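Local coordinates for D-alanyl transferase DltD (PDB 6PFX), which probably takes part in the D-alanylation of lipoteichoic acid in the Gram-positive cell wall, as a membrane-associated member of the SGNH hydrolase clan, at residues G26-N31 / R189-F194; Q105-N110 / S269-D274; I224-I229 / G350-L355. All coordinates share one frame; numbering follows the deposited sequence.

Interaction 1: G26-N31 / R189-F194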
loop_
_atom_site.group_PDB
_atom_site.type_symbol
_atom_site.label_atom_id
_atom_site.label_comp_id
_atom_site.label_asym_id
_atom_site.label_seq_id
_atom_site.Cartn_x
_atom_site.Cartn_y
_atom_site.Cartn_z
ATOM N N GLY A 26 3.668 -10.080 11.308
ATOM C CA GLY A 26 4.784 -10.496 12.124
ATOM C C GLY A 26 5.973 -9.556 12.032
ATOM O O GLY A 26 5.897 -8.448 11.494
ATOM N N ASP A 27 7.092 -10.023 12.603
ATOM C CA ASP A 27 8.338 -9.276 12.614
ATOM C C ASP A 27 9.524 -10.072 12.071
ATOM O O ASP A 27 10.322 -9.543 11.296
ATOM C CB ASP A 27 8.691 -8.836 14.046
ATOM C CG ASP A 27 7.888 -7.651 14.522
ATOM O OD1 ASP A 27 7.404 -6.868 13.684
ATOM O OD2 ASP A 27 7.754 -7.492 15.752
ATOM N N ALA A 28 9.669 -11.334 12.489
ATOM C CA ALA A 28 10.922 -12.051 12.271
ATOM C C ALA A 28 11.275 -12.126 10.791
ATOM O O ALA A 28 12.411 -11.840 10.398
ATOM C CB ALA A 28 10.832 -13.449 12.886
ATOM N N ILE A 29 10.309 -12.482 9.948
ATOM C CA ILE A 29 10.600 -12.672 8.530
ATOM C C ILE A 29 10.770 -11.331 7.832
ATOM O O ILE A 29 11.801 -11.063 7.206
ATOM C CB ILE A 29 9.521 -13.539 7.856
ATOM C CG1 ILE A 29 9.601 -14.971 8.395
ATOM C CG2 ILE A 29 9.696 -13.509 6.348
ATOM C CD1 ILE A 29 8.485 -15.883 7.889
ATOM N N LYS A 30 9.762 -10.464 7.930
ATOM C CA LYS A 30 9.792 -9.218 7.170
ATOM C C LYS A 30 10.949 -8.320 7.608
ATOM O O LYS A 30 11.588 -7.681 6.767
ATOM C CB LYS A 30 8.435 -8.510 7.255
ATOM C CG LYS A 30 8.214 -7.640 8.490
ATOM C CD LYS A 30 6.786 -7.093 8.511
ATOM C CE LYS A 30 6.658 -5.839 9.332
ATOM N NZ LYS A 30 7.206 -6.031 10.706
ATOM N N ASN A 31 11.253 -8.272 8.912
ATOM C CA ASN A 31 12.303 -7.367 9.382
ATOM C C ASN A 31 13.686 -7.861 8.968
ATOM O O ASN A 31 14.562 -7.065 8.609
ATOM C CB ASN A 31 12.232 -7.192 10.900
ATOM C CG ASN A 31 10.956 -6.517 11.361
ATOM O OD1 ASN A 31 10.079 -6.165 10.562
ATOM N ND2 ASN A 31 10.840 -6.339 12.664
ATOM N N ARG A 189 8.377 -14.730 20.572
ATOM C CA ARG A 189 8.859 -16.102 20.434
ATOM C C ARG A 189 8.034 -16.869 19.406
ATOM O O ARG A 189 8.584 -17.560 18.539
ATOM C CB ARG A 189 8.816 -16.805 21.793
ATOM C CG ARG A 189 9.690 -16.145 22.859
ATOM C CD ARG A 189 9.846 -17.013 24.105
ATOM N NE ARG A 189 8.580 -17.217 24.808
ATOM C CZ ARG A 189 8.102 -16.407 25.748
ATOM N NH1 ARG A 189 8.782 -15.325 26.109
ATOM N NH2 ARG A 189 6.940 -16.677 26.329
ATOM N N GLU A 190 6.707 -16.761 19.489
ATOM C CA GLU A 190 5.849 -17.449 18.534
ATOM C C GLU A 190 6.139 -17.002 17.110
ATOM O O GLU A 190 6.134 -17.813 16.176
ATOM C CB GLU A 190 4.386 -17.158 18.870
ATOM C CG GLU A 190 3.937 -17.737 20.190
ATOM C CD GLU A 190 2.509 -17.378 20.540
ATOM O OE1 GLU A 190 1.914 -16.516 19.857
ATOM O OE2 GLU A 190 1.985 -17.968 21.507
ATOM N N ASP A 191 6.361 -15.704 16.920
ATOM C CA ASP A 191 6.673 -15.173 15.597
ATOM C C ASP A 191 8.003 -15.713 15.093
ATOM O O ASP A 191 8.120 -16.076 13.916
ATOM C CB ASP A 191 6.660 -13.644 15.695
ATOM C CG ASP A 191 7.005 -12.957 14.394
ATOM O OD1 ASP A 191 6.312 -13.188 13.375
ATOM O OD2 ASP A 191 7.966 -12.160 14.415
ATOM N N GLU A 192 9.009 -15.795 15.967
ATOM C CA GLU A 192 10.310 -16.321 15.562
ATOM C C GLU A 192 10.226 -17.782 15.136
ATOM O O GLU A 192 10.979 -18.213 14.253
ATOM C CB GLU A 192 11.317 -16.136 16.704
ATOM C CG GLU A 192 11.642 -14.666 16.999
ATOM C CD GLU A 192 12.327 -14.442 18.342
ATOM O OE1 GLU A 192 12.645 -15.433 19.033
ATOM O OE2 GLU A 192 12.543 -13.265 18.711
ATOM N N VAL A 193 9.316 -18.551 15.726
ATOM C CA VAL A 193 9.232 -19.984 15.472
ATOM C C VAL A 193 8.159 -20.319 14.442
ATOM O O VAL A 193 8.332 -21.242 13.646
ATOM C CB VAL A 193 9.007 -20.755 16.792
ATOM C CG1 VAL A 193 8.796 -22.235 16.510
ATOM C CG2 VAL A 193 10.181 -20.548 17.745
ATOM N N PHE A 194 7.047 -19.589 14.444
ATOM C CA PHE A 194 5.964 -19.855 13.501
ATOM C C PHE A 194 5.747 -18.640 12.597
ATOM O O PHE A 194 5.088 -18.731 11.559
ATOM C CB PHE A 194 4.668 -20.201 14.245
ATOM C CG PHE A 194 4.852 -21.209 15.353
ATOM C CD1 PHE A 194 5.225 -20.798 16.622
ATOM C CD2 PHE A 194 4.645 -22.564 15.128
ATOM C CE1 PHE A 194 5.400 -21.715 17.645
ATOM C CE2 PHE A 194 4.816 -23.489 16.151
ATOM C CZ PHE A 194 5.191 -23.062 17.411
HETATM O O HOH W 1 7.487 -13.242 10.844
#
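Asp191, in the last turns of helix 181-193, drives its carboxylate into the N-terminal end of helix 28-35. Its CB points at the 26-31 segment, and with CG anti to the backbone N (chi1 179°) the carboxylate is carried on toward the 26-31 backbone. CG comes to 3.4 Å from Asp27 N. Beyond it the two oxygens divide the work. OD2 is gripped twice: Ala28 N donates to it at 2.7 Å along the syn lone pair, with an N-H...O angle of 152°, while Asp27 N reaches the same OD2 at 2.9 Å from above the carboxylate plane. OD1 takes a weak, longer bond from Asp27 N, lies 3.3 Å from Gly26 CA, and accepts a hydrogen bond from a water at 2.8 Å, which in turn accepts from Ile29 N. Ala28 CB packs beside OD2 and, more loosely, over Glu192 CA. Asp27 holds the N-cap position, yet its own side chain makes no capping bond; it turns instead to Lys30, whose NZ forms a salt bridge with Asp27 OD1 at 3.1 Å and also donates to Gly26 O and Asn31 OD1. Ser88 and Gln125 extend this polar cluster toward helices 79-89 and 123-132. The contact thus places a negative charge from a distant part of the chain over the first N-H groups of a helix; these groups and the helix end would favour the ionised form of Asp191, probably outweighing the like charge of Asp27, whose OD2 is 4.9 Å from Asp191 OD2.

Interaction 2: Q105-N110 / S269-D274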
loop_
_atom_site.group_PDB
_atom_site.type_symbol
_atom_site.label_atom_id
_atom_site.label_comp_id
_atom_site.label_asym_id
_atom_site.label_seq_id
_atom_site.Cartn_x
_atom_site.Cartn_y
_atom_site.Cartn_z
ATOM N N GLN A 105 -9.507 4.093 -3.763
ATOM C CA GLN A 105 -10.671 3.504 -3.113
ATOM C C GLN A 105 -10.502 3.374 -1.609
ATOM O O GLN A 105 -11.486 3.157 -0.896
ATOM C CB GLN A 105 -10.953 2.113 -3.681
ATOM C CG GLN A 105 -11.199 2.095 -5.166
ATOM C CD GLN A 105 -9.921 2.257 -5.977
ATOM O OE1 GLN A 105 -8.825 1.900 -5.520
ATOM N NE2 GLN A 105 -10.049 2.830 -7.170
ATOM N N TRP A 106 -9.281 3.498 -1.104
ATOM C CA TRP A 106 -9.123 3.495 0.336
ATOM C C TRP A 106 -9.792 4.699 0.979
ATOM O O TRP A 106 -10.163 4.648 2.156
ATOM C CB TRP A 106 -7.653 3.595 0.695
ATOM C CG TRP A 106 -6.799 2.429 0.376
ATOM C CD1 TRP A 106 -7.191 1.181 -0.018
ATOM C CD2 TRP A 106 -5.374 2.409 0.431
ATOM N NE1 TRP A 106 -6.078 0.377 -0.192
ATOM C CE2 TRP A 106 -4.952 1.119 0.070
ATOM C CE3 TRP A 106 -4.410 3.368 0.755
ATOM C CZ2 TRP A 106 -3.599 0.762 0.029
ATOM C CZ3 TRP A 106 -3.074 3.018 0.708
ATOM C CH2 TRP A 106 -2.680 1.730 0.343
ATOM N N PHE A 107 -9.901 5.799 0.240
ATOM C CA PHE A 107 -10.222 7.107 0.799
ATOM C C PHE A 107 -11.716 7.370 0.817
ATOM O O PHE A 107 -12.203 8.409 0.389
ATOM C CB PHE A 107 -9.450 8.162 0.021
ATOM C CG PHE A 107 -7.941 8.050 0.202
ATOM C CD1 PHE A 107 -7.183 7.099 -0.491
ATOM C CD2 PHE A 107 -7.294 8.877 1.102
ATOM C CE1 PHE A 107 -5.795 7.001 -0.282
ATOM C CE2 PHE A 107 -5.937 8.795 1.302
ATOM C CZ PHE A 107 -5.176 7.856 0.601
ATOM N N VAL A 108 -12.445 6.417 1.382
ATOM C CA VAL A 108 -13.891 6.547 1.512
ATOM C C VAL A 108 -14.250 7.346 2.765
ATOM O O VAL A 108 -13.458 7.501 3.698
ATOM C CB VAL A 108 -14.601 5.176 1.480
ATOM C CG1 VAL A 108 -14.507 4.557 0.087
ATOM C CG2 VAL A 108 -14.047 4.247 2.554
ATOM N N LYS A 109 -15.495 7.832 2.791
ATOM C CA LYS A 109 -15.925 8.809 3.790
ATOM C C LYS A 109 -15.634 8.355 5.214
ATOM O O LYS A 109 -15.220 9.162 6.057
ATOM C CB LYS A 109 -17.429 9.082 3.611
ATOM C CG LYS A 109 -18.016 10.083 4.607
ATOM C CD LYS A 109 -19.486 10.411 4.296
ATOM C CE LYS A 109 -20.022 11.528 5.190
ATOM N NZ LYS A 109 -21.419 11.928 4.815
ATOM N N ASN A 110 -15.859 7.081 5.513
ATOM C CA ASN A 110 -15.683 6.577 6.867
ATOM C C ASN A 110 -14.336 5.900 7.077
ATOM O O ASN A 110 -14.070 5.408 8.178
ATOM C CB ASN A 110 -16.808 5.600 7.228
ATOM C CG ASN A 110 -18.168 6.270 7.295
ATOM O OD1 ASN A 110 -18.278 7.455 7.602
ATOM N ND2 ASN A 110 -19.212 5.508 7.007
ATOM N N SER A 269 -11.839 11.818 3.777
ATOM C CA SER A 269 -11.689 10.533 4.452
ATOM C C SER A 269 -10.738 10.612 5.631
ATOM O O SER A 269 -9.758 11.359 5.562
ATOM C CB SER A 269 -11.068 9.528 3.465
ATOM O OG SER A 269 -10.976 8.221 3.996
ATOM N N PRO A 270 -10.966 9.832 6.698
ATOM C CA PRO A 270 -9.903 9.616 7.693
ATOM C C PRO A 270 -8.655 9.030 7.082
ATOM O O PRO A 270 -7.579 9.180 7.660
ATOM C CB PRO A 270 -10.526 8.621 8.686
ATOM C CG PRO A 270 -12.012 8.769 8.487
ATOM C CD PRO A 270 -12.200 9.100 7.038
ATOM N N GLU A 271 -8.759 8.372 5.924
ATOM C CA GLU A 271 -7.593 7.753 5.309
ATOM C C GLU A 271 -6.491 8.761 4.990
ATOM O O GLU A 271 -5.314 8.384 4.933
ATOM C CB GLU A 271 -8.001 7.008 4.036
ATOM C CG GLU A 271 -6.843 6.231 3.384
ATOM C CD GLU A 271 -6.449 4.923 4.073
ATOM O OE1 GLU A 271 -7.222 4.378 4.886
ATOM O OE2 GLU A 271 -5.342 4.415 3.764
ATOM N N PHE A 272 -6.843 10.027 4.739
ATOM C CA PHE A 272 -5.810 11.026 4.490
ATOM C C PHE A 272 -4.918 11.181 5.709
ATOM O O PHE A 272 -3.711 11.397 5.584
ATOM C CB PHE A 272 -6.433 12.373 4.115
ATOM C CG PHE A 272 -7.007 12.398 2.729
ATOM C CD1 PHE A 272 -6.188 12.542 1.625
ATOM C CD2 PHE A 272 -8.362 12.243 2.535
ATOM C CE1 PHE A 272 -6.705 12.537 0.357
ATOM C CE2 PHE A 272 -8.882 12.242 1.266
ATOM C CZ PHE A 272 -8.050 12.390 0.178
ATOM N N SER A 273 -5.504 11.082 6.901
ATOM C CA SER A 273 -4.736 11.190 8.137
ATOM C C SER A 273 -4.048 9.876 8.499
ATOM O O SER A 273 -2.922 9.899 9.013
ATOM C CB SER A 273 -5.642 11.739 9.236
ATOM O OG SER A 273 -6.092 13.048 8.887
ATOM N N ASP A 274 -4.674 8.721 8.223
ATOM C CA ASP A 274 -3.956 7.454 8.340
ATOM C C ASP A 274 -2.742 7.445 7.412
ATOM O O ASP A 274 -1.660 6.977 7.787
ATOM C CB ASP A 274 -4.862 6.257 8.022
ATOM C CG ASP A 274 -6.003 6.067 9.022
ATOM O OD1 ASP A 274 -6.072 6.761 10.053
ATOM O OD2 ASP A 274 -6.855 5.192 8.765
#
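Ser269 OG sits at the centre of the polar contact, donating to Val108 O at 2.6 Å from above the carbonyl plane and accepting from Glu271 N at 2.9 Å. One hydroxyl therefore ties the 105-110 loop to the start of helix 271-284, and OG anti to its backbone N (chi1 -176°) sets it between the two. Beside it Pro270 lays CD against Lys109 O, 3.2 Å away. The apolar half centres on Phe107. Glu271 CG rests almost squarely over one face of its ring, 3.5 Å from the centroid and 13° off the normal, a CH-pi contact. The edge of Phe107 meets the face of Phe272, CD2 lying over the middle of that ring; the centroids are 4.7 Å apart and the planes inclined at 53°. Glu271 bends at chi2, so that its chain, after crossing Phe107, brings OE2 obliquely to 3.3 Å from Trp106 CE3. An inverse gamma turn about Phe107 carries the chain on to Val108. Further out, Ser79 and Gln78 hydrogen-bond the two carboxylate oxygens and so fix the buried acid, while Phe314 and Ile318 of helix 308-323 pack against both phenylalanines. The whole is a serine-capped helix start docked on the loop that follows strand 97-101 of the parallel sheet, in the alpha/beta fold of the SGNH clan.

Interaction 3: I224-I229 / G350-L355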
loop_
_atom_site.group_PDB
_atom_site.type_symbol
_atom_site.label_atom_id
_atom_site.label_comp_id
_atom_site.label_asym_id
_atom_site.label_seq_id
_atom_site.Cartn_x
_atom_site.Cartn_y
_atom_site.Cartn_z
ATOM N N ILE A 224 3.685 -4.333 -26.702
ATOM C CA ILE A 224 2.960 -5.147 -27.671
ATOM C C ILE A 224 2.463 -6.426 -27.020
ATOM O O ILE A 224 1.312 -6.835 -27.215
ATOM C CB ILE A 224 3.855 -5.440 -28.886
ATOM C CG1 ILE A 224 4.013 -4.179 -29.728
ATOM C CG2 ILE A 224 3.284 -6.588 -29.703
ATOM C CD1 ILE A 224 5.144 -4.281 -30.713
ATOM N N LEU A 225 3.320 -7.072 -26.225
ATOM C CA LEU A 225 2.927 -8.305 -25.555
ATOM C C LEU A 225 1.830 -8.034 -24.536
ATOM O O LEU A 225 0.873 -8.810 -24.431
ATOM C CB LEU A 225 4.143 -8.957 -24.896
ATOM C CG LEU A 225 3.860 -10.219 -24.081
ATOM C CD1 LEU A 225 3.427 -11.357 -24.949
ATOM C CD2 LEU A 225 5.102 -10.616 -23.282
ATOM N N ALA A 226 1.938 -6.929 -23.789
ATOM C CA ALA A 226 0.901 -6.597 -22.816
ATOM C C ALA A 226 -0.445 -6.364 -23.498
ATOM O O ALA A 226 -1.498 -6.752 -22.970
ATOM C CB ALA A 226 1.312 -5.380 -21.982
ATOM N N ASN A 227 -0.433 -5.702 -24.657
ATOM C CA ASN A 227 -1.666 -5.490 -25.400
ATOM C C ASN A 227 -2.216 -6.807 -25.930
ATOM O O ASN A 227 -3.435 -7.020 -25.919
ATOM C CB ASN A 227 -1.430 -4.511 -26.547
ATOM C CG ASN A 227 -1.339 -3.076 -26.087
ATOM O OD1 ASN A 227 -1.895 -2.697 -25.056
ATOM N ND2 ASN A 227 -0.675 -2.255 -26.881
ATOM N N GLN A 228 -1.335 -7.715 -26.375
ATOM C CA GLN A 228 -1.817 -9.000 -26.872
ATOM C C GLN A 228 -2.450 -9.818 -25.754
ATOM O O GLN A 228 -3.541 -10.376 -25.922
ATOM C CB GLN A 228 -0.696 -9.797 -27.531
ATOM C CG GLN A 228 -0.156 -9.193 -28.810
ATOM C CD GLN A 228 1.151 -9.835 -29.259
ATOM O OE1 GLN A 228 1.860 -10.455 -28.465
ATOM N NE2 GLN A 228 1.472 -9.688 -30.539
ATOM N N ILE A 229 -1.798 -9.872 -24.593
ATOM C CA ILE A 229 -2.347 -10.631 -23.480
ATOM C C ILE A 229 -3.632 -9.982 -22.985
ATOM O O ILE A 229 -4.637 -10.666 -22.752
ATOM C CB ILE A 229 -1.282 -10.773 -22.378
ATOM C CG1 ILE A 229 -0.102 -11.600 -22.902
ATOM C CG2 ILE A 229 -1.873 -11.422 -21.151
ATOM C CD1 ILE A 229 1.101 -11.645 -21.960
ATOM N N GLY A 350 -2.907 -3.766 -14.057
ATOM C CA GLY A 350 -2.853 -4.889 -14.963
ATOM C C GLY A 350 -1.654 -4.734 -15.894
ATOM O O GLY A 350 -0.725 -4.038 -15.628
ATOM N N TRP A 351 -1.775 -5.403 -17.052
ATOM C CA TRP A 351 -0.607 -5.625 -17.910
ATOM C C TRP A 351 0.083 -4.318 -18.308
ATOM O O TRP A 351 1.282 -4.122 -18.059
ATOM C CB TRP A 351 -1.044 -6.424 -19.140
ATOM C CG TRP A 351 -1.891 -7.628 -18.791
ATOM C CD1 TRP A 351 -1.446 -8.886 -18.508
ATOM C CD2 TRP A 351 -3.325 -7.674 -18.676
ATOM N NE1 TRP A 351 -2.508 -9.710 -18.214
ATOM C CE2 TRP A 351 -3.672 -8.995 -18.321
ATOM C CE3 TRP A 351 -4.349 -6.724 -18.831
ATOM C CZ2 TRP A 351 -4.998 -9.397 -18.135
ATOM C CZ3 TRP A 351 -5.671 -7.126 -18.651
ATOM C CH2 TRP A 351 -5.979 -8.453 -18.299
ATOM N N LYS A 352 -0.651 -3.407 -18.931
ATOM C CA LYS A 352 -0.035 -2.164 -19.377
ATOM C C LYS A 352 0.288 -1.243 -18.212
ATOM O O LYS A 352 1.250 -0.463 -18.292
ATOM C CB LYS A 352 -0.959 -1.503 -20.396
ATOM C CG LYS A 352 -0.888 -2.193 -21.761
ATOM C CD LYS A 352 0.294 -1.726 -22.572
ATOM C CE LYS A 352 0.086 -0.307 -23.077
ATOM N NZ LYS A 352 1.370 0.333 -23.473
ATOM N N GLY A 353 -0.492 -1.332 -17.133
ATOM C CA GLY A 353 -0.287 -0.454 -15.996
ATOM C C GLY A 353 0.976 -0.792 -15.237
ATOM O O GLY A 353 1.781 0.091 -14.923
ATOM N N TRP A 354 1.174 -2.081 -14.940
ATOM C CA TRP A 354 2.434 -2.511 -14.342
ATOM C C TRP A 354 3.614 -2.220 -15.264
ATOM O O TRP A 354 4.698 -1.869 -14.794
ATOM C CB TRP A 354 2.386 -3.993 -13.956
ATOM C CG TRP A 354 1.678 -4.262 -12.661
ATOM C CD1 TRP A 354 0.603 -5.091 -12.463
ATOM C CD2 TRP A 354 1.999 -3.712 -11.371
ATOM N NE1 TRP A 354 0.245 -5.090 -11.135
ATOM C CE2 TRP A 354 1.081 -4.250 -10.445
ATOM C CE3 TRP A 354 2.981 -2.826 -10.908
ATOM C CZ2 TRP A 354 1.111 -3.924 -9.090
ATOM C CZ3 TRP A 354 3.009 -2.506 -9.564
ATOM C CH2 TRP A 354 2.081 -3.055 -8.672
ATOM N N LEU A 355 3.440 -2.372 -16.575
ATOM C CA LEU A 355 4.545 -2.020 -17.457
ATOM C C LEU A 355 4.843 -0.529 -17.380
ATOM O O LEU A 355 6.014 -0.134 -17.318
ATOM C CB LEU A 355 4.253 -2.440 -18.889
ATOM C CG LEU A 355 5.328 -2.064 -19.904
ATOM C CD1 LEU A 355 6.621 -2.795 -19.595
ATOM C CD2 LEU A 355 4.893 -2.337 -21.340
#
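One hydrogen bond, to Ser223 OG, one residue before the 224-229 segment, grips Lys352 NZ; none joins the two segments themselves. The chain that carries NZ there bends at chi2 (-82°) and again at chi3 (-72°), folding its methylenes against the neighbouring helix. Lys352 CD lies 3.5 Å from Asn227 OD1, with CG and CE close to the same oxygen, so the amide meets the flank of the lysine chain and not its ammonium tip. Ala226 CB approaches the same CD from roughly a right angle to this, at 3.8 Å. The same methyl also faces Trp351 CB at 3.8 Å, where the backbones come closest, with CA atoms of Ala226 and Trp351 5.2 Å apart. One turn on, Ile229 lies over a face of the Trp351 indole: CG2, anti to the backbone N of Ile229, touches the pyrrole part of the ring, 3.5 Å from NE1 and 3.7 Å from CD1. The segments of helices 219-233 and 351-365 run nearly antiparallel, at 156°, with axes 9.2 Å apart, and the small alanine lies where they meet. Phe54 and Tyr341 add to the packing around Ala226 and Asn227, and Leu355 reaches back to Glu219 and Leu222, nearer the N-terminal end of helix 219-233. The chemistry is thus mainly apolar, edged by a lysine whose methylenes pack while its charge is led on to a serine hydroxyl.

The three contacts are separate regions of one chain, none touching another. Interactions 1 and 3 lie far out, their centres 36 Å apart and 21 and 22 Å from the centre of the chain; interaction 2, at 13 Å, is more central and 30 Å from each. Interactions 2 and 3 come nearest, about 11 Å between closest atoms. Along the sequence interaction 2 crosses both others, whereas interaction 1 closes before interaction 3 opens. Ser46, His348 and Asp345 have the geometry of a Ser-His-Asp triad, a plausible active site for this clan: Trp106 of interaction 2 and Trp351 of interaction 3 both lie near these residues without touching them.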